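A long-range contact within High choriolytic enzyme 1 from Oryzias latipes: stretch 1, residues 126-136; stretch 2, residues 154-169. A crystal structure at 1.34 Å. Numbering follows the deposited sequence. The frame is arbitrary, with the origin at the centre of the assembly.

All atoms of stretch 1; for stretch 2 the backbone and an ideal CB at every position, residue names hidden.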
# COMPACT_ATOMS: atom_id res chain seq x y z
N ASN A 126 -20.43 -4.70 12.40
CA ASN A 126 -19.61 -3.79 13.20
C ASN A 126 -18.96 -2.66 12.40
O ASN A 126 -18.27 -1.81 12.97
CB ASN A 126 -18.50 -4.56 13.92
CG ASN A 126 -19.03 -5.45 15.02
OD1 ASN A 126 -20.18 -5.34 15.43
ND2 ASN A 126 -18.18 -6.34 15.52
N ILE A 127 -19.19 -2.65 11.09
CA ILE A 127 -18.49 -1.73 10.20
C ILE A 127 -19.38 -0.56 9.78
O ILE A 127 -20.55 -0.74 9.46
CB ILE A 127 -17.96 -2.47 8.95
CG1 ILE A 127 -17.04 -3.62 9.38
CG2 ILE A 127 -17.22 -1.52 8.01
CD1 ILE A 127 -16.58 -4.53 8.26
N ILE A 128 -18.80 0.64 9.81
CA ILE A 128 -19.47 1.84 9.29
C ILE A 128 -19.96 1.52 7.88
O ILE A 128 -19.15 1.19 7.01
CB ILE A 128 -18.52 3.05 9.29
CG1 ILE A 128 -18.11 3.41 10.73
CG2 ILE A 128 -19.16 4.24 8.59
CD1 ILE A 128 -16.93 4.35 10.83
N PRO A 129 -21.29 1.57 7.65
CA PRO A 129 -21.84 1.11 6.36
C PRO A 129 -21.17 1.72 5.13
O PRO A 129 -20.85 0.99 4.19
CB PRO A 129 -23.31 1.52 6.46
CG PRO A 129 -23.61 1.38 7.91
CD PRO A 129 -22.37 1.89 8.60
N ALA A 130 -20.95 3.03 5.14
CA ALA A 130 -20.31 3.72 4.02
C ALA A 130 -18.88 3.25 3.73
O ALA A 130 -18.34 3.51 2.66
CB ALA A 130 -20.33 5.22 4.25
N SER A 131 -18.28 2.56 4.70
CA SER A 131 -16.89 2.10 4.59
C SER A 131 -16.75 0.59 4.39
O SER A 131 -15.63 0.08 4.26
CB SER A 131 -16.09 2.54 5.81
OG SER A 131 -15.96 3.95 5.85
N ALA A 132 -17.88 -0.11 4.35
CA ALA A 132 -17.88 -1.57 4.23
C ALA A 132 -17.20 -2.08 2.95
O ALA A 132 -16.59 -3.15 2.96
CB ALA A 132 -19.30 -2.12 4.34
N TYR A 133 -17.27 -1.30 1.88
CA TYR A 133 -16.67 -1.69 0.60
C TYR A 133 -15.17 -1.96 0.70
O TYR A 133 -14.62 -2.72 -0.10
CB TYR A 133 -16.96 -0.64 -0.49
CG TYR A 133 -16.11 0.60 -0.39
CD1 TYR A 133 -14.91 0.71 -1.10
CD2 TYR A 133 -16.49 1.67 0.42
CE1 TYR A 133 -14.11 1.84 -1.00
CE2 TYR A 133 -15.70 2.80 0.53
CZ TYR A 133 -14.52 2.88 -0.18
OH TYR A 133 -13.73 4.01 -0.08
N ASN A 134 -14.51 -1.32 1.67
CA ASN A 134 -13.07 -1.51 1.91
C ASN A 134 -12.72 -2.93 2.36
O ASN A 134 -11.55 -3.30 2.41
CB ASN A 134 -12.58 -0.51 2.96
CG ASN A 134 -12.64 0.92 2.49
OD1 ASN A 134 -11.94 1.32 1.55
ND2 ASN A 134 -13.48 1.72 3.14
N PHE A 135 -13.74 -3.71 2.67
CA PHE A 135 -13.57 -5.07 3.17
C PHE A 135 -14.02 -6.12 2.15
O PHE A 135 -14.00 -7.32 2.44
CB PHE A 135 -14.33 -5.25 4.50
CG PHE A 135 -13.89 -4.31 5.59
CD1 PHE A 135 -13.03 -4.74 6.60
CD2 PHE A 135 -14.34 -2.99 5.62
CE1 PHE A 135 -12.63 -3.88 7.61
CE2 PHE A 135 -13.94 -2.12 6.63
CZ PHE A 135 -13.09 -2.57 7.63
N ASN A 136 -14.43 -5.67 0.97
CA ASN A 136 -14.83 -6.57 -0.11
C ASN A 136 -13.67 -7.44 -0.60
O ASN A 136 -12.57 -6.93 -0.82
CB ASN A 136 -15.40 -5.79 -1.30
CG ASN A 136 -16.74 -5.15 -1.00
OD1 ASN A 136 -17.35 -5.41 0.04
ND2 ASN A 136 -17.20 -4.30 -1.91
N UNK A 154 -2.32 -4.73 5.87
CA UNK A 154 -3.46 -5.27 6.61
C UNK A 154 -4.09 -4.22 7.48
O UNK A 154 -3.39 -3.56 8.24
CB UNK A 154 -3.04 -6.46 7.47
N UNK A 155 -5.40 -4.08 7.38
CA UNK A 155 -6.17 -3.23 8.29
C UNK A 155 -6.03 -3.71 9.74
O UNK A 155 -5.91 -4.92 9.99
CB UNK A 155 -7.64 -3.21 7.88
N UNK A 156 -6.08 -2.77 10.68
CA UNK A 156 -6.22 -3.11 12.09
C UNK A 156 -7.60 -3.68 12.37
O UNK A 156 -8.53 -3.51 11.56
CB UNK A 156 -5.97 -1.88 12.97
N UNK A 157 -7.76 -4.33 13.52
CA UNK A 157 -9.01 -5.01 13.87
C UNK A 157 -10.18 -4.05 14.09
O UNK A 157 -11.33 -4.46 14.02
CB UNK A 157 -8.80 -5.85 15.13
N UNK A 158 -9.86 -2.79 14.36
CA UNK A 158 -10.86 -1.76 14.63
C UNK A 158 -11.03 -0.76 13.49
O UNK A 158 -11.67 0.27 13.66
CB UNK A 158 -10.49 -1.01 15.91
N UNK A 159 -10.47 -1.07 12.32
CA UNK A 159 -10.59 -0.19 11.16
C UNK A 159 -12.06 -0.02 10.80
O UNK A 159 -12.77 -1.00 10.62
CB UNK A 159 -9.80 -0.74 9.97
N UNK A 160 -12.50 1.24 10.73
CA UNK A 160 -13.89 1.58 10.41
C UNK A 160 -14.95 0.94 11.32
O UNK A 160 -16.08 0.70 10.90
CB UNK A 160 -14.18 1.17 8.96
N UNK A 161 -14.57 0.67 12.57
CA UNK A 161 -15.52 0.16 13.56
C UNK A 161 -16.53 1.23 13.93
O UNK A 161 -16.17 2.39 14.13
CB UNK A 161 -14.79 -0.33 14.81
N UNK A 162 -17.80 0.83 14.04
CA UNK A 162 -18.86 1.74 14.47
C UNK A 162 -18.68 2.18 15.92
O UNK A 162 -18.95 3.33 16.26
CB UNK A 162 -20.23 1.07 14.30
N UNK A 163 -18.21 1.27 16.77
CA UNK A 163 -18.09 1.55 18.21
C UNK A 163 -16.93 0.77 18.81
O UNK A 163 -16.54 -0.28 18.28
CB UNK A 163 -19.39 1.20 18.94
N UNK A 164 -16.39 1.28 19.91
CA UNK A 164 -15.28 0.64 20.62
C UNK A 164 -15.63 -0.79 21.03
O UNK A 164 -16.74 -1.06 21.47
CB UNK A 164 -14.90 1.46 21.86
N UNK A 165 -14.66 -1.69 20.87
CA UNK A 165 -14.80 -3.06 21.35
C UNK A 165 -15.53 -3.99 20.40
O UNK A 165 -15.61 -5.19 20.64
CB UNK A 165 -15.53 -3.05 22.69
N UNK A 166 -16.08 -3.43 19.32
CA UNK A 166 -16.73 -4.25 18.30
C UNK A 166 -15.95 -4.17 17.00
O UNK A 166 -16.12 -3.26 16.18
CB UNK A 166 -18.18 -3.81 18.08
N UNK A 167 -15.07 -5.15 16.84
CA UNK A 167 -14.06 -5.17 15.80
C UNK A 167 -14.63 -5.43 14.41
O UNK A 167 -15.56 -6.21 14.24
CB UNK A 167 -13.01 -6.23 16.13
N UNK A 168 -14.05 -4.77 13.41
CA UNK A 168 -14.42 -5.01 12.03
C UNK A 168 -13.82 -6.31 11.49
O UNK A 168 -14.42 -6.96 10.63
CB UNK A 168 -13.98 -3.83 11.16
N UNK A 169 -12.65 -6.68 12.01
CA UNK A 169 -11.93 -7.88 11.55
C UNK A 169 -11.49 -8.71 12.76
O UNK A 169 -10.91 -8.17 13.70
CB UNK A 169 -10.72 -7.50 10.70

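Position 154 lies out of reach of stretch 1, so nothing there selects a side chain; it is His 154, whose ND1 donates to the O of the following residue. At 155 CA-to-CB points toward stretch 1, and the ideal CB lies 5.0 Å from Phe 135 CE1. A long apolar or aromatic side chain could cover that ring. The residue is Tyr 155: its edge meets the face of Phe 135, and its OH reaches to 3.2 Å from Asn 134 CB.

Positions 156, 157 and 158 leave stretch 1 untouched and tolerate many residues; they are Gly 156, Arg 157 and Asp 158, in a type I turn that ends at 159. At 159 CB points sideways, 4.4 Å from Phe 135 CZ, and a small apolar group suits. Ala 159 supplies one.

Position 160 faces stretch 1 squarely. Its ideal CB is 3.9 Å from Ser 131 CB, so a flat or apolar side chain would fit; phi of 56° is unusual for a residue with a CB, and by itself would also admit Gly or Asn. Phe 160 takes the place, its ring face under Ser 131 CB, 3.8 Å from the ring centroid. Its backbone O accepts from Ile 128 N at 2.9 Å.

At 161 CB points away, and many small or polar residues would do. Ser 161 forms a single beta bridge with Ile 127. Position 162 points sideways, near backbone and the flank of Ile 128, which favours a branched or long aliphatic chain. The N of Ile 162 donates to Asn 126 O (2.9 Å), and its side chain bends back so that CD1 comes 3.4 Å from Ile 127 O.

At 163 and 164 nothing of stretch 1 is near and many residues would suit; at 165 a phi of 84° favours glycine. The residues are Ala 163, Tyr 164 and Gly 165. At 166 CB approaches Asn 126 CG to 3.6 Å, but space beyond is open, so a long polar chain is plausible; Arg 166 starts toward stretch 1 and leads away. At 167 CA-to-CB points away, so many side chains, polar ones included, would suit; in Asp 167 it is the backbone O that matters, accepting from Asn 126 ND2 at 2.9 Å.

At 168 CB sits 3.5 Å from Ile 127 CG1, favouring something small. Ser 168 fits, its OG donating to Ala 159 O at 2.7 Å. At 169 an aliphatic chain could reach Phe 135; Ile 169 does, CG1 lying 3.7 Å from Phe 135 CE1 at the ring edge.

Stretch 2 (154-169) HYGRDAFSIAYGRDSI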
# COMPACT_ATOMS: atom_id res chain seq x y z
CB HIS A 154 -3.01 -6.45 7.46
CG HIS A 154 -4.12 -7.43 7.78
ND1 HIS A 154 -5.23 -7.08 8.46
CD2 HIS A 154 -4.26 -8.78 7.47
CE1 HIS A 154 -6.04 -8.16 8.58
NE2 HIS A 154 -5.45 -9.19 7.97
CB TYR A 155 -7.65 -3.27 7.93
CG TYR A 155 -8.15 -2.30 6.87
CD1 TYR A 155 -7.27 -1.58 6.05
CD2 TYR A 155 -9.52 -2.12 6.68
CE1 TYR A 155 -7.75 -0.71 5.08
CE2 TYR A 155 -10.01 -1.26 5.72
CZ TYR A 155 -9.12 -0.55 4.92
OH TYR A 155 -9.62 0.31 3.97
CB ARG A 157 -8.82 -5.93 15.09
CG ARG A 157 -8.55 -5.21 16.41
CD ARG A 157 -8.20 -6.19 17.52
NE ARG A 157 -7.00 -6.97 17.22
CZ ARG A 157 -6.97 -8.29 17.05
NH1 ARG A 157 -8.08 -9.02 17.16
NH2 ARG A 157 -5.82 -8.90 16.78
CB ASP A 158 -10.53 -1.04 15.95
CG ASP A 158 -9.15 -0.38 15.95
OD1 ASP A 158 -8.34 -0.66 15.04
OD2 ASP A 158 -8.88 0.41 16.88
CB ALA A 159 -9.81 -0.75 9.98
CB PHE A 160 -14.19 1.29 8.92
CG PHE A 160 -13.30 2.04 7.98
CD1 PHE A 160 -13.40 3.43 7.86
CD2 PHE A 160 -12.36 1.37 7.20
CE1 PHE A 160 -12.58 4.13 6.99
CE2 PHE A 160 -11.54 2.07 6.32
CZ PHE A 160 -11.65 3.45 6.22
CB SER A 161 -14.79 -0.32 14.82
OG SER A 161 -14.18 -1.59 14.63
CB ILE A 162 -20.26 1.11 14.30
CG1 ILE A 162 -20.56 0.80 12.83
CG2 ILE A 162 -21.35 2.02 14.86
CD1 ILE A 162 -21.67 -0.21 12.63
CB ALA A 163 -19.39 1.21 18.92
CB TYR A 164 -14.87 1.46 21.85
CG TYR A 164 -13.71 0.84 22.60
CD1 TYR A 164 -12.39 1.07 22.20
CD2 TYR A 164 -13.93 0.01 23.70
CE1 TYR A 164 -11.33 0.49 22.88
CE2 TYR A 164 -12.87 -0.57 24.39
CZ TYR A 164 -11.57 -0.33 23.97
OH TYR A 164 -10.52 -0.90 24.64
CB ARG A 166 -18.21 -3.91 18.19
CG ARG A 166 -19.03 -4.61 19.27
CD ARG A 166 -20.34 -3.90 19.57
NE ARG A 166 -20.16 -2.71 20.39
CZ ARG A 166 -21.13 -1.84 20.68
NH1 ARG A 166 -20.87 -0.78 21.43
NH2 ARG A 166 -22.35 -2.04 20.20
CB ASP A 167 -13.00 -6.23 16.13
CG ASP A 167 -12.24 -5.93 17.41
OD1 ASP A 167 -12.21 -4.77 17.86
OD2 ASP A 167 -11.64 -6.87 17.97
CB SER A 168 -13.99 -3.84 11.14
OG SER A 168 -12.59 -3.64 11.22
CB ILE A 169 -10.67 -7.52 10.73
CG1 ILE A 169 -11.03 -6.63 9.53
CG2 ILE A 169 -9.95 -8.78 10.27
CD1 ILE A 169 -9.83 -6.00 8.85
O HOH W 1 -18.31 -1.47 15.86
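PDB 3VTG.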